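Local structure of enoyl-CoA hydratase (Bacillus halodurans, 3LKE) at residues L15-D20 / L37-A42; S51-S56 / N199-V204; E96-P101 / S150-R155; G115-M120 / L180-E185; A122-I127 / A214-L219. The protein probably catalyses the reversible addition of water to the double bond of enoyl-CoA thioesters, as a trimeric member of the crotonase family. All blocks are in the same frame, centred on the assembly; numbering follows the deposited sequence.

Contact 1. Residues L15-D20 / L37-A42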
# COMPACT_ATOMS: atom_id res chain seq x y z
N LEU A 15 -20.77 15.06 16.63
CA LEU A 15 -20.13 16.34 16.93
C LEU A 15 -19.71 17.04 15.65
O LEU A 15 -18.96 16.48 14.83
CB LEU A 15 -18.91 16.14 17.83
CG LEU A 15 -18.30 17.29 18.65
CD1 LEU A 15 -16.80 17.45 18.39
CD2 LEU A 15 -19.03 18.62 18.48
N TYR A 16 -20.18 18.28 15.48
CA TYR A 16 -19.82 19.10 14.33
C TYR A 16 -18.80 20.15 14.75
O TYR A 16 -19.06 20.96 15.64
CB TYR A 16 -21.06 19.79 13.75
CG TYR A 16 -22.03 18.81 13.11
CD1 TYR A 16 -22.95 18.11 13.88
CD2 TYR A 16 -22.01 18.58 11.74
CE1 TYR A 16 -23.83 17.21 13.31
CE2 TYR A 16 -22.89 17.69 11.15
CZ TYR A 16 -23.80 17.01 11.95
OH TYR A 16 -24.67 16.11 11.38
N ILE A 17 -17.63 20.10 14.12
CA ILE A 17 -16.55 21.04 14.39
C ILE A 17 -16.45 21.97 13.19
O ILE A 17 -16.17 21.52 12.08
CB ILE A 17 -15.19 20.32 14.62
CG1 ILE A 17 -15.27 19.40 15.84
CG2 ILE A 17 -14.06 21.34 14.80
CD1 ILE A 17 -13.97 18.65 16.16
N THR A 18 -16.71 23.26 13.42
CA THR A 18 -16.81 24.22 12.32
C THR A 18 -15.73 25.29 12.39
O THR A 18 -15.59 25.99 13.40
CB THR A 18 -18.19 24.93 12.33
OG1 THR A 18 -19.22 23.93 12.29
CG2 THR A 18 -18.34 25.85 11.12
N LEU A 19 -14.95 25.39 11.32
CA LEU A 19 -13.92 26.41 11.23
C LEU A 19 -14.57 27.74 10.86
O LEU A 19 -15.34 27.81 9.90
CB LEU A 19 -12.87 26.05 10.18
CG LEU A 19 -12.25 24.65 10.28
CD1 LEU A 19 -11.25 24.45 9.16
CD2 LEU A 19 -11.61 24.45 11.63
N ASP A 20 -14.22 28.78 11.60
CA ASP A 20 -14.83 30.09 11.43
C ASP A 20 -13.79 31.17 11.71
O ASP A 20 -13.76 31.77 12.79
CB ASP A 20 -16.03 30.21 12.38
CG ASP A 20 -16.87 31.45 12.11
OD1 ASP A 20 -16.56 32.18 11.15
OD2 ASP A 20 -17.85 31.67 12.85
N LEU A 37 -7.74 21.88 18.38
CA LEU A 37 -7.28 20.75 19.19
C LEU A 37 -8.26 20.49 20.33
O LEU A 37 -8.65 19.34 20.59
CB LEU A 37 -5.88 21.03 19.74
CG LEU A 37 -5.25 19.94 20.60
CD1 LEU A 37 -5.22 18.59 19.86
CD2 LEU A 37 -3.86 20.37 21.00
N GLU A 38 -8.65 21.56 21.01
CA GLU A 38 -9.56 21.47 22.15
C GLU A 38 -10.89 20.85 21.75
O GLU A 38 -11.46 20.03 22.48
CB GLU A 38 -9.76 22.88 22.72
CG GLU A 38 -10.63 22.97 23.95
CD GLU A 38 -10.86 24.41 24.39
OE1 GLU A 38 -11.78 24.64 25.21
OE2 GLU A 38 -10.12 25.30 23.92
N ALA A 39 -11.39 21.22 20.57
CA ALA A 39 -12.64 20.69 20.06
C ALA A 39 -12.51 19.21 19.71
O ALA A 39 -13.39 18.41 20.00
CB ALA A 39 -13.08 21.49 18.83
N ILE A 40 -11.39 18.85 19.08
CA ILE A 40 -11.14 17.46 18.69
C ILE A 40 -11.10 16.55 19.92
O ILE A 40 -11.72 15.48 19.93
CB ILE A 40 -9.82 17.33 17.91
CG1 ILE A 40 -9.95 18.00 16.54
CG2 ILE A 40 -9.44 15.86 17.77
CD1 ILE A 40 -8.62 18.26 15.84
N ARG A 41 -10.34 16.97 20.92
CA ARG A 41 -10.21 16.20 22.16
C ARG A 41 -11.55 16.04 22.87
O ARG A 41 -11.88 14.95 23.36
CB ARG A 41 -9.19 16.87 23.09
CG ARG A 41 -7.75 16.70 22.62
CD ARG A 41 -6.78 17.54 23.44
NE ARG A 41 -5.41 17.15 23.15
CZ ARG A 41 -4.34 17.89 23.42
NH1 ARG A 41 -4.47 19.09 23.99
NH2 ARG A 41 -3.13 17.44 23.11
N ALA A 42 -12.31 17.12 22.94
CA ALA A 42 -13.62 17.09 23.58
C ALA A 42 -14.54 16.08 22.89
O ALA A 42 -15.29 15.35 23.55
CB ALA A 42 -14.25 18.47 23.58
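I17 and A39 meet inside a beta-alpha-beta unit, strand 14-19, helix 30-45 and strand 51-56, a repeating element of the crotonase fold. Strand 15-19 and helix 37-42 run almost exactly antiparallel, at 173°, and their axes come within 9.5 Å. That closeness suits the small residue at the point of nearest approach: the CA atoms of I17 and A39 are 6.9 Å apart, and the alanine puts only a methyl between its backbone and the strand. The isoleucine closes round it with two branches. I17 CD1 is 4.0 Å from A39 CB, and I17 CG2 stands a little farther from the same methyl. Because I17 has its CG1 opposite the carbonyl carbon (chi1 -62°) and its chain then runs extended, CD1 slides past A39 to the start of the next residue, 3.9 Å from I40 N and 4.1 Å from I40 CG1. I40 itself starts off away from the strand, and its side chain goes on to I97 and E96 of helix 81-98. Two residues earlier, on the same face of the strand, L15 brings CD1 to 3.9 Å from A39 O. Branched residues on the strand and alanine on the helix thus fit together through apolar contact. No hydrogen bond crosses, so the contact rests on dispersion and the exclusion of water, while the strand's backbone polar groups bond to the neighbouring strands 51-56 and 6-10.

Contact 2. Residues S51-S56 / N199-V204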
# COMPACT_ATOMS: atom_id res chain seq x y z
N SER A 51 -19.73 9.93 15.81
CA SER A 51 -19.05 10.58 14.70
C SER A 51 -18.59 11.99 15.04
O SER A 51 -19.12 12.64 15.95
CB SER A 51 -19.98 10.65 13.48
OG SER A 51 -20.46 9.37 13.11
N ILE A 52 -17.58 12.44 14.30
CA ILE A 52 -17.10 13.81 14.37
C ILE A 52 -17.00 14.32 12.94
O ILE A 52 -16.34 13.71 12.11
CB ILE A 52 -15.73 13.89 15.05
CG1 ILE A 52 -15.83 13.47 16.51
CG2 ILE A 52 -15.18 15.30 14.96
CD1 ILE A 52 -14.51 13.37 17.21
N ILE A 53 -17.67 15.44 12.67
CA ILE A 53 -17.69 16.03 11.34
C ILE A 53 -16.92 17.35 11.36
O ILE A 53 -17.21 18.22 12.18
CB ILE A 53 -19.15 16.36 10.92
CG1 ILE A 53 -20.00 15.09 10.92
CG2 ILE A 53 -19.18 17.02 9.54
CD1 ILE A 53 -19.56 14.07 9.89
N LEU A 54 -15.94 17.49 10.47
CA LEU A 54 -15.16 18.74 10.38
C LEU A 54 -15.60 19.49 9.14
O LEU A 54 -15.73 18.90 8.06
CB LEU A 54 -13.66 18.44 10.33
CG LEU A 54 -13.11 17.84 11.62
CD1 LEU A 54 -12.53 16.46 11.32
CD2 LEU A 54 -12.06 18.74 12.24
N GLN A 55 -15.89 20.78 9.29
CA GLN A 55 -16.45 21.56 8.18
C GLN A 55 -16.10 23.04 8.31
O GLN A 55 -15.52 23.46 9.31
CB GLN A 55 -17.98 21.40 8.16
CG GLN A 55 -18.67 21.88 9.43
CD GLN A 55 -20.16 21.56 9.43
OE1 GLN A 55 -20.67 20.86 8.55
NE2 GLN A 55 -20.87 22.07 10.42
N SER A 56 -16.45 23.81 7.29
CA SER A 56 -16.23 25.25 7.26
C SER A 56 -17.58 25.94 7.14
O SER A 56 -18.46 25.46 6.41
CB SER A 56 -15.37 25.65 6.05
OG SER A 56 -15.32 27.07 5.93
N ASN A 199 -27.57 10.83 5.59
CA ASN A 199 -27.66 9.40 5.34
C ASN A 199 -26.44 8.65 5.84
O ASN A 199 -26.55 7.56 6.41
CB ASN A 199 -27.88 9.14 3.85
CG ASN A 199 -29.21 9.68 3.36
OD1 ASN A 199 -30.19 9.69 4.09
ND2 ASN A 199 -29.24 10.12 2.11
N TYR A 200 -25.26 9.25 5.66
CA TYR A 200 -24.03 8.60 6.08
C TYR A 200 -24.00 8.46 7.60
O TYR A 200 -23.65 7.40 8.13
CB TYR A 200 -22.82 9.38 5.56
CG TYR A 200 -21.46 8.83 5.97
CD1 TYR A 200 -20.79 7.93 5.16
CD2 TYR A 200 -20.85 9.26 7.14
CE1 TYR A 200 -19.53 7.43 5.53
CE2 TYR A 200 -19.59 8.76 7.51
CZ TYR A 200 -18.95 7.86 6.70
OH TYR A 200 -17.71 7.39 7.09
N LEU A 201 -24.37 9.52 8.30
CA LEU A 201 -24.39 9.47 9.76
C LEU A 201 -25.46 8.51 10.27
O LEU A 201 -25.29 7.89 11.32
CB LEU A 201 -24.62 10.87 10.34
CG LEU A 201 -23.47 11.85 10.08
CD1 LEU A 201 -23.81 13.21 10.65
CD2 LEU A 201 -22.15 11.31 10.64
N LYS A 202 -26.55 8.39 9.52
CA LYS A 202 -27.59 7.43 9.85
C LYS A 202 -27.02 6.01 9.81
O LYS A 202 -27.29 5.20 10.70
CB LYS A 202 -28.77 7.57 8.89
CG LYS A 202 -29.89 6.56 9.11
CD LYS A 202 -30.75 6.44 7.85
CE LYS A 202 -31.22 7.81 7.37
NZ LYS A 202 -31.85 7.74 6.02
N ALA A 203 -26.22 5.73 8.79
CA ALA A 203 -25.58 4.41 8.64
C ALA A 203 -24.62 4.14 9.78
O ALA A 203 -24.59 3.04 10.34
CB ALA A 203 -24.87 4.32 7.31
N VAL A 204 -23.83 5.15 10.13
CA VAL A 204 -22.93 5.05 11.27
C VAL A 204 -23.68 4.75 12.57
O VAL A 204 -23.25 3.92 13.36
CB VAL A 204 -22.07 6.32 11.45
CG1 VAL A 204 -21.15 6.18 12.64
CG2 VAL A 204 -21.28 6.60 10.19
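L201 reaches from helix 190-205 to S51 and I53 on strand 51-56, and its side chain can be followed outward. CB leaves the helix toward the strand. CG stands opposite the carbonyl carbon (chi1 -66°), and beyond it the two methyls part. CD2 takes the strand: it lies 3.6 Å from S51 CB and equally near S51 OG, and 3.9 Å from I53 CD1, which it meets tip to tip. CD1 turns instead to Y16 on the adjoining strand 14-19. A leucine suits this place because its fork spans two strands from a single helical position. I53 points partly along the sheet, but the bend of its chain (chi2 -65°) brings CD1 round to the helix. One turn further on, V204 adds a second apolar wall, with CG1 3.3 Å from S51 OG. A serine is small enough to let the helix come close, its CA being 7.4 Å from that of L201. The segments run nearly antiparallel, at 159°, and the helix packs on strand 51-56 and its neighbours while Y200 and V204 also pack on L167 of the second subunit. The hydroxyl of S51, buried among methyls, is hydrogen-bonded to a residue flanking one of the segments. No hydrogen bond crosses between 51-56 and 199-204, so these two are held by apolar contact.

Contact 3. Residues E96-P101 / S150-R155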
# COMPACT_ATOMS: atom_id res chain seq x y z
N GLU A 96 -4.58 13.55 16.92
CA GLU A 96 -5.85 13.37 17.65
C GLU A 96 -7.05 13.06 16.76
O GLU A 96 -7.97 12.36 17.17
CB GLU A 96 -6.14 14.61 18.50
CG GLU A 96 -5.03 14.93 19.47
CD GLU A 96 -5.33 14.45 20.87
OE1 GLU A 96 -6.36 13.76 21.07
OE2 GLU A 96 -4.52 14.77 21.77
N ILE A 97 -7.03 13.56 15.53
CA ILE A 97 -8.03 13.12 14.56
C ILE A 97 -7.75 11.67 14.23
O ILE A 97 -8.64 10.83 14.32
CB ILE A 97 -7.98 13.96 13.28
CG1 ILE A 97 -8.37 15.41 13.58
CG2 ILE A 97 -8.91 13.38 12.20
CD1 ILE A 97 -8.15 16.36 12.43
N PHE A 98 -6.51 11.38 13.85
CA PHE A 98 -6.14 10.04 13.43
C PHE A 98 -6.49 8.98 14.47
O PHE A 98 -6.94 7.89 14.12
CB PHE A 98 -4.64 9.97 13.14
CG PHE A 98 -4.23 8.69 12.48
CD1 PHE A 98 -4.45 8.49 11.13
CD2 PHE A 98 -3.60 7.69 13.21
CE1 PHE A 98 -4.05 7.31 10.51
CE2 PHE A 98 -3.21 6.50 12.59
CZ PHE A 98 -3.43 6.32 11.25
N THR A 99 -6.28 9.29 15.74
CA THR A 99 -6.52 8.30 16.79
C THR A 99 -7.92 8.42 17.38
O THR A 99 -8.21 7.80 18.41
CB THR A 99 -5.49 8.41 17.94
OG1 THR A 99 -5.49 9.74 18.48
CG2 THR A 99 -4.07 8.07 17.45
N SER A 100 -8.78 9.21 16.77
CA SER A 100 -10.16 9.31 17.25
C SER A 100 -10.85 7.95 17.19
O SER A 100 -10.73 7.24 16.20
CB SER A 100 -10.96 10.30 16.43
OG SER A 100 -12.32 10.33 16.86
N PRO A 101 -11.58 7.59 18.26
CA PRO A 101 -12.42 6.38 18.27
C PRO A 101 -13.74 6.56 17.52
O PRO A 101 -14.44 5.58 17.24
CB PRO A 101 -12.69 6.17 19.76
CG PRO A 101 -12.68 7.57 20.33
CD PRO A 101 -11.60 8.30 19.55
N SER A 150 3.81 14.12 4.70
CA SER A 150 4.83 13.14 4.31
C SER A 150 4.47 11.71 4.70
O SER A 150 5.01 10.76 4.14
CB SER A 150 6.22 13.52 4.85
OG SER A 150 6.34 13.21 6.23
N TYR A 151 3.56 11.56 5.67
CA TYR A 151 3.04 10.25 6.07
C TYR A 151 1.83 9.86 5.19
O TYR A 151 1.77 8.78 4.61
CB TYR A 151 2.61 10.28 7.55
CG TYR A 151 2.02 8.98 8.02
CD1 TYR A 151 2.84 7.94 8.46
CD2 TYR A 151 0.64 8.77 8.01
CE1 TYR A 151 2.31 6.74 8.87
CE2 TYR A 151 0.09 7.58 8.42
CZ TYR A 151 0.93 6.57 8.85
OH TYR A 151 0.40 5.36 9.25
N PHE A 152 0.86 10.77 5.09
CA PHE A 152 -0.38 10.42 4.42
C PHE A 152 -0.32 10.37 2.91
O PHE A 152 -0.85 9.43 2.32
CB PHE A 152 -1.53 11.35 4.86
CG PHE A 152 -1.95 11.14 6.28
CD1 PHE A 152 -2.70 10.03 6.62
CD2 PHE A 152 -1.59 12.05 7.27
CE1 PHE A 152 -3.11 9.82 7.92
CE2 PHE A 152 -1.98 11.84 8.59
CZ PHE A 152 -2.74 10.72 8.91
N LEU A 153 0.31 11.35 2.28
CA LEU A 153 0.34 11.35 0.82
C LEU A 153 0.85 10.04 0.19
O LEU A 153 0.19 9.46 -0.67
CB LEU A 153 1.10 12.55 0.27
CG LEU A 153 0.42 13.91 0.52
CD1 LEU A 153 1.34 15.06 0.12
CD2 LEU A 153 -0.93 14.01 -0.19
N PRO A 154 2.04 9.57 0.58
CA PRO A 154 2.48 8.35 -0.11
C PRO A 154 1.63 7.12 0.23
O PRO A 154 1.50 6.23 -0.60
CB PRO A 154 3.93 8.16 0.35
CG PRO A 154 4.07 9.00 1.60
CD PRO A 154 3.09 10.14 1.45
N ARG A 155 1.04 7.09 1.43
CA ARG A 155 0.19 5.95 1.79
C ARG A 155 -1.11 5.96 1.00
O ARG A 155 -1.65 4.90 0.64
CB ARG A 155 -0.06 5.91 3.30
CG ARG A 155 1.15 5.34 4.05
CD ARG A 155 1.14 5.62 5.54
NE ARG A 155 2.34 5.05 6.15
CZ ARG A 155 3.55 5.59 6.06
NH1 ARG A 155 3.74 6.72 5.39
NH2 ARG A 155 4.59 5.00 6.63
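The ring of F152 presents its edge to F98, with F98 CD1 near the ring plane and 3.6 Å from F152 CZ. One face of the F152 ring carries Y151, whose CD2 stands 3.7 Å above the plane, over the centre. The F98 and F152 rings are inclined to each other by 60°, with centroids 5.7 Å apart. In F98, CG lies opposite the backbone N (chi1 -170°), which carries the ring out from the last turn of helix 81-98 toward helix 149-157. F98 and F152, whose CA atoms are 10.7 Å apart, need large side chains to meet. The contact joins two helices of the crotonase fold, with L227 of helix 223-241 touching both F98 and Y151. K220 makes a cation-pi interaction with F98 and also bonds F98 O; a glycerol, probably from the crystallisation liquor, lies about 3 Å from the phenylalanine side chain. Y151 adds its OH at 4.4 Å from F98 CZ, while R155 lies over one face of the tyrosine ring, its guanidinium plane 3.2 Å from Y151 CE1. R155 NH1 donates to Y151 O at 3.0 Å, meeting a lone pair in the carbonyl plane, which helps hold the guanidinium flat over the ring.

Contact 4. Residues G115-M120 / L180-E185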
# COMPACT_ATOMS: atom_id res chain seq x y z
N GLY A 115 -1.64 22.38 4.14
CA GLY A 115 -2.07 21.74 5.37
C GLY A 115 -3.54 21.97 5.66
O GLY A 115 -4.14 21.24 6.45
N GLY A 116 -4.13 23.00 5.05
CA GLY A 116 -5.56 23.22 5.15
C GLY A 116 -6.35 22.02 4.66
O GLY A 116 -7.46 21.72 5.14
N PHE A 117 -5.78 21.32 3.68
CA PHE A 117 -6.36 20.06 3.25
C PHE A 117 -5.69 18.89 3.96
O PHE A 117 -6.37 17.98 4.44
CB PHE A 117 -6.21 19.87 1.74
CG PHE A 117 -6.72 18.53 1.26
CD1 PHE A 117 -8.04 18.18 1.46
CD2 PHE A 117 -5.87 17.62 0.67
CE1 PHE A 117 -8.53 16.96 1.04
CE2 PHE A 117 -6.35 16.39 0.23
CZ PHE A 117 -7.68 16.06 0.43
N ASN A 118 -4.36 18.93 4.05
CA ASN A 118 -3.62 17.74 4.48
C ASN A 118 -3.96 17.23 5.88
O ASN A 118 -3.97 16.02 6.11
CB ASN A 118 -2.11 17.96 4.33
CG ASN A 118 -1.73 18.23 2.89
OD1 ASN A 118 -2.39 17.76 1.98
ND2 ASN A 118 -0.65 18.98 2.68
N MET A 119 -4.26 18.15 6.80
CA MET A 119 -4.73 17.75 8.14
C MET A 119 -5.93 16.80 8.04
O MET A 119 -6.05 15.85 8.81
CB MET A 119 -5.04 18.96 9.03
CG MET A 119 -3.79 19.61 9.63
SD MET A 119 -4.11 20.70 11.05
CE MET A 119 -5.86 20.29 11.37
N MET A 120 -6.81 17.05 7.07
CA MET A 120 -8.02 16.26 6.95
C MET A 120 -7.77 14.86 6.40
O MET A 120 -8.66 14.02 6.40
CB MET A 120 -9.10 16.99 6.14
CG MET A 120 -9.53 18.35 6.73
SD MET A 120 -10.18 18.26 8.43
CE MET A 120 -8.86 18.98 9.36
N LEU A 180 -7.23 10.31 -7.37
CA LEU A 180 -6.04 9.98 -6.59
C LEU A 180 -6.36 9.22 -5.30
O LEU A 180 -5.52 8.52 -4.75
CB LEU A 180 -5.25 11.24 -6.26
CG LEU A 180 -4.61 11.92 -7.47
CD1 LEU A 180 -4.02 13.26 -7.08
CD2 LEU A 180 -3.57 11.02 -8.10
N GLY A 181 -7.59 9.37 -4.82
CA GLY A 181 -7.97 8.80 -3.54
C GLY A 181 -7.81 9.76 -2.36
O GLY A 181 -8.03 9.36 -1.21
N LEU A 182 -7.44 11.01 -2.64
CA LEU A 182 -7.32 12.02 -1.58
C LEU A 182 -8.68 12.30 -0.96
O LEU A 182 -8.78 12.53 0.24
CB LEU A 182 -6.68 13.31 -2.10
CG LEU A 182 -5.20 13.19 -2.50
CD1 LEU A 182 -4.71 14.47 -3.18
CD2 LEU A 182 -4.34 12.85 -1.29
N ILE A 183 -9.73 12.29 -1.79
CA ILE A 183 -11.11 12.34 -1.32
C ILE A 183 -11.83 11.06 -1.74
O ILE A 183 -11.42 10.40 -2.70
CB ILE A 183 -11.86 13.55 -1.92
CG1 ILE A 183 -11.19 14.85 -1.48
CG2 ILE A 183 -13.31 13.53 -1.53
CD1 ILE A 183 -11.23 15.09 -0.02
N GLN A 184 -12.92 10.74 -1.04
CA GLN A 184 -13.66 9.50 -1.28
C GLN A 184 -14.88 9.67 -2.17
O GLN A 184 -15.32 8.71 -2.81
CB GLN A 184 -14.06 8.84 0.05
CG GLN A 184 -12.91 8.07 0.71
CD GLN A 184 -11.72 8.96 1.05
OE1 GLN A 184 -11.83 9.90 1.84
NE2 GLN A 184 -10.56 8.66 0.45
N GLU A 185 -15.42 10.88 -2.23
CA GLU A 185 -16.58 11.16 -3.06
C GLU A 185 -16.82 12.64 -3.24
O GLU A 185 -16.31 13.48 -2.47
CB GLU A 185 -17.85 10.50 -2.50
CG GLU A 185 -18.18 10.89 -1.07
CD GLU A 185 -19.46 10.22 -0.57
OE1 GLU A 185 -20.54 10.48 -1.15
OE2 GLU A 185 -19.39 9.46 0.42
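F117 stands on a short helix, 115-118, and meets L182 and I183 in the irregular stretch that leads from helix 174-180 to strand 185-187. Residues 119-120 continue the helix as a 3-10 turn, in which M120 N bonds F117 O. On the other side, G181 ends helix 174-180 with a Schellman motif; its phi of 93° would press a side chain against the carbonyl O of L180, so glycine belongs there. After this turn the chain swings L182 and I183 round to the phenylalanine. CG of F117 lies opposite the backbone N (chi1 176°), and the ring extends from the helix so that its outer atoms do the touching. I183 CD1 comes to the ring edge near its plane, 3.5 Å from F117 CE1. L182 O also approaches the edge, 3.7 Å from F117 CZ, and that oxygen accepts a hydrogen bond from R126 NE. L182 CB is 3.9 Å from the same CZ. I183 CB points only partly at the helix, but with chi2 at -63° its chain brings CD1 round to the ring edge. A flat, rigid ring suits a position that must span from a helix to a loop; I183 meets its rim with CD1, L182 with CB and its carbonyl. Around this the F117 ring also meets F134 of strand 133-135 edge-to-face, while the branched end of L182 turns to L153 and I157 of helix 149-157. Beyond I183, the backbone of Q184 and E185 pairs with strand 125-129, so the contact sits between the short helix, helix 149-157 and the edge of the main sheet.

Contact 5. Residues A122-I127 / A214-L219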
# COMPACT_ATOMS: atom_id res chain seq x y z
N ALA A 122 -6.19 12.74 7.80
CA ALA A 122 -6.30 11.87 8.96
C ALA A 122 -7.71 11.32 9.18
O ALA A 122 -7.90 10.39 9.96
CB ALA A 122 -5.84 12.58 10.20
N CYS A 123 -8.69 11.89 8.49
CA CYS A 123 -10.09 11.50 8.70
C CYS A 123 -10.40 10.18 8.00
O CYS A 123 -9.71 9.78 7.05
CB CYS A 123 -11.06 12.56 8.16
SG CYS A 123 -11.05 14.11 9.08
N ASP A 124 -11.44 9.51 8.48
CA ASP A 124 -11.90 8.25 7.90
C ASP A 124 -12.47 8.43 6.50
O ASP A 124 -12.39 7.54 5.68
CB ASP A 124 -12.96 7.62 8.77
CG ASP A 124 -12.43 7.17 10.11
OD1 ASP A 124 -11.25 6.76 10.20
OD2 ASP A 124 -13.21 7.21 11.08
N ARG A 125 -13.09 9.58 6.25
CA ARG A 125 -13.65 9.84 4.94
C ARG A 125 -13.59 11.33 4.69
O ARG A 125 -13.78 12.12 5.60
CB ARG A 125 -15.09 9.31 4.85
CG ARG A 125 -15.67 9.31 3.44
CD ARG A 125 -16.98 8.49 3.37
NE ARG A 125 -17.40 8.22 1.99
CZ ARG A 125 -16.93 7.25 1.23
NH1 ARG A 125 -15.96 6.46 1.69
NH2 ARG A 125 -17.40 7.08 -0.00
N ARG A 126 -13.26 11.70 3.46
CA ARG A 126 -13.24 13.09 3.04
C ARG A 126 -14.20 13.22 1.89
O ARG A 126 -14.08 12.52 0.89
CB ARG A 126 -11.83 13.47 2.58
CG ARG A 126 -10.80 13.64 3.70
CD ARG A 126 -10.16 12.32 4.12
NE ARG A 126 -9.33 11.76 3.06
CZ ARG A 126 -8.72 10.57 3.12
NH1 ARG A 126 -8.82 9.82 4.20
NH2 ARG A 126 -8.00 10.15 2.09
N ILE A 127 -15.17 14.13 2.01
CA ILE A 127 -16.17 14.35 0.97
C ILE A 127 -16.07 15.80 0.53
O ILE A 127 -16.05 16.70 1.38
CB ILE A 127 -17.59 14.11 1.50
CG1 ILE A 127 -17.75 12.67 2.01
CG2 ILE A 127 -18.63 14.40 0.41
CD1 ILE A 127 -19.04 12.44 2.81
N ALA A 214 -13.14 -0.39 18.47
CA ALA A 214 -12.29 -1.59 18.37
C ALA A 214 -11.85 -1.81 16.94
O ALA A 214 -10.69 -2.18 16.68
CB ALA A 214 -13.05 -2.82 18.87
N THR A 215 -12.77 -1.59 16.01
CA THR A 215 -12.51 -1.79 14.59
C THR A 215 -11.43 -0.83 14.10
O THR A 215 -10.48 -1.23 13.43
CB THR A 215 -13.80 -1.62 13.76
OG1 THR A 215 -14.73 -2.65 14.10
CG2 THR A 215 -13.51 -1.69 12.26
N LYS A 216 -11.57 0.44 14.46
CA LYS A 216 -10.56 1.42 14.09
C LYS A 216 -9.19 1.09 14.68
O LYS A 216 -8.17 1.17 14.00
CB LYS A 216 -11.01 2.84 14.48
CG LYS A 216 -12.17 3.32 13.64
CD LYS A 216 -12.45 4.81 13.92
CE LYS A 216 -11.29 5.68 13.48
NZ LYS A 216 -11.72 7.12 13.42
N LYS A 217 -9.18 0.70 15.96
CA LYS A 217 -7.94 0.36 16.64
C LYS A 217 -7.22 -0.79 15.93
O LYS A 217 -6.00 -0.74 15.70
CB LYS A 217 -8.26 -0.01 18.09
CG LYS A 217 -7.05 -0.35 18.96
CD LYS A 217 -7.50 -0.96 20.29
CE LYS A 217 -6.32 -1.42 21.12
NZ LYS A 217 -6.75 -1.97 22.44
N LEU A 218 -7.98 -1.81 15.56
CA LEU A 218 -7.40 -2.96 14.87
C LEU A 218 -6.86 -2.57 13.50
O LEU A 218 -5.73 -2.90 13.13
CB LEU A 218 -8.42 -4.09 14.73
CG LEU A 218 -8.75 -4.81 16.04
CD1 LEU A 218 -10.03 -5.60 15.88
CD2 LEU A 218 -7.60 -5.72 16.48
N LEU A 219 -7.66 -1.84 12.74
CA LEU A 219 -7.26 -1.47 11.38
C LEU A 219 -5.98 -0.65 11.36
O LEU A 219 -5.13 -0.81 10.47
CB LEU A 219 -8.39 -0.71 10.69
CG LEU A 219 -9.64 -1.50 10.31
CD1 LEU A 219 -10.69 -0.55 9.79
CD2 LEU A 219 -9.35 -2.58 9.26
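D124 lies in the turn leading into strand 125-129, and its CA is 9.3 Å from that of K216 on helix 209-220, a gap crossed by a short aspartate and a long lysine coming from opposite directions. The salt bridge joins K216 NZ to D124 OD2 at 2.8 Å. The ammonium meets that oxygen on its syn side, 18° out of the carboxylate plane, and stands 3.3 Å from D124 OD1. The lysine bends at chi3 (65°), which turns its end to the acid, and CE lies 3.4 Å from D124 OD2. K216 NZ also donates to K102 O and S100 O, so the buried ammonium is gripped by a carboxylate and two backbone carbonyls, an environment that would probably keep it charged. The helix belongs to the C-terminal part of the crotonase fold, and the bridge ties it to the main sheet where strands 103-108 and 125-129 begin. D124 OD1 is hydrogen-bonded to Y159 OH of the second subunit, and K216 packs on that same tyrosine, which places the ion pair at the trimer interface. Aspartate suits the turn because its short chain keeps the carboxylate near the backbone, which D124 N anchors to T104 OG1. Nearby, R126 NH1 bonds C123 O at 3.0 Å, the oxygen lying at the guanidinium edge, and the same NH1 forms a salt bridge with E160 of the second subunit.

Contacts 1, 2 and 5 all reach the six-stranded sheet, through its neighbouring strands 14-19 and 51-56 and, farther across, strand 125-129. Contacts 1 and 2 have centres 13 Å apart and are joined by backbone bonds between L15, I17 and I53; contact 1 closes before contact 2 opens. Contacts 3 and 4 are nested in the loop that contact 2 closes, and contacts 3, 4 and 5 cross one another in sequence. Contacts 3 and 5 are the nearest pair, with centres 9 Å apart. Contact 4 meets contact 5 through Q184 and E185. Contacts 2, 4 and 5 touch the second subunit and contact 3 the third, so the core packing runs into the trimer interface.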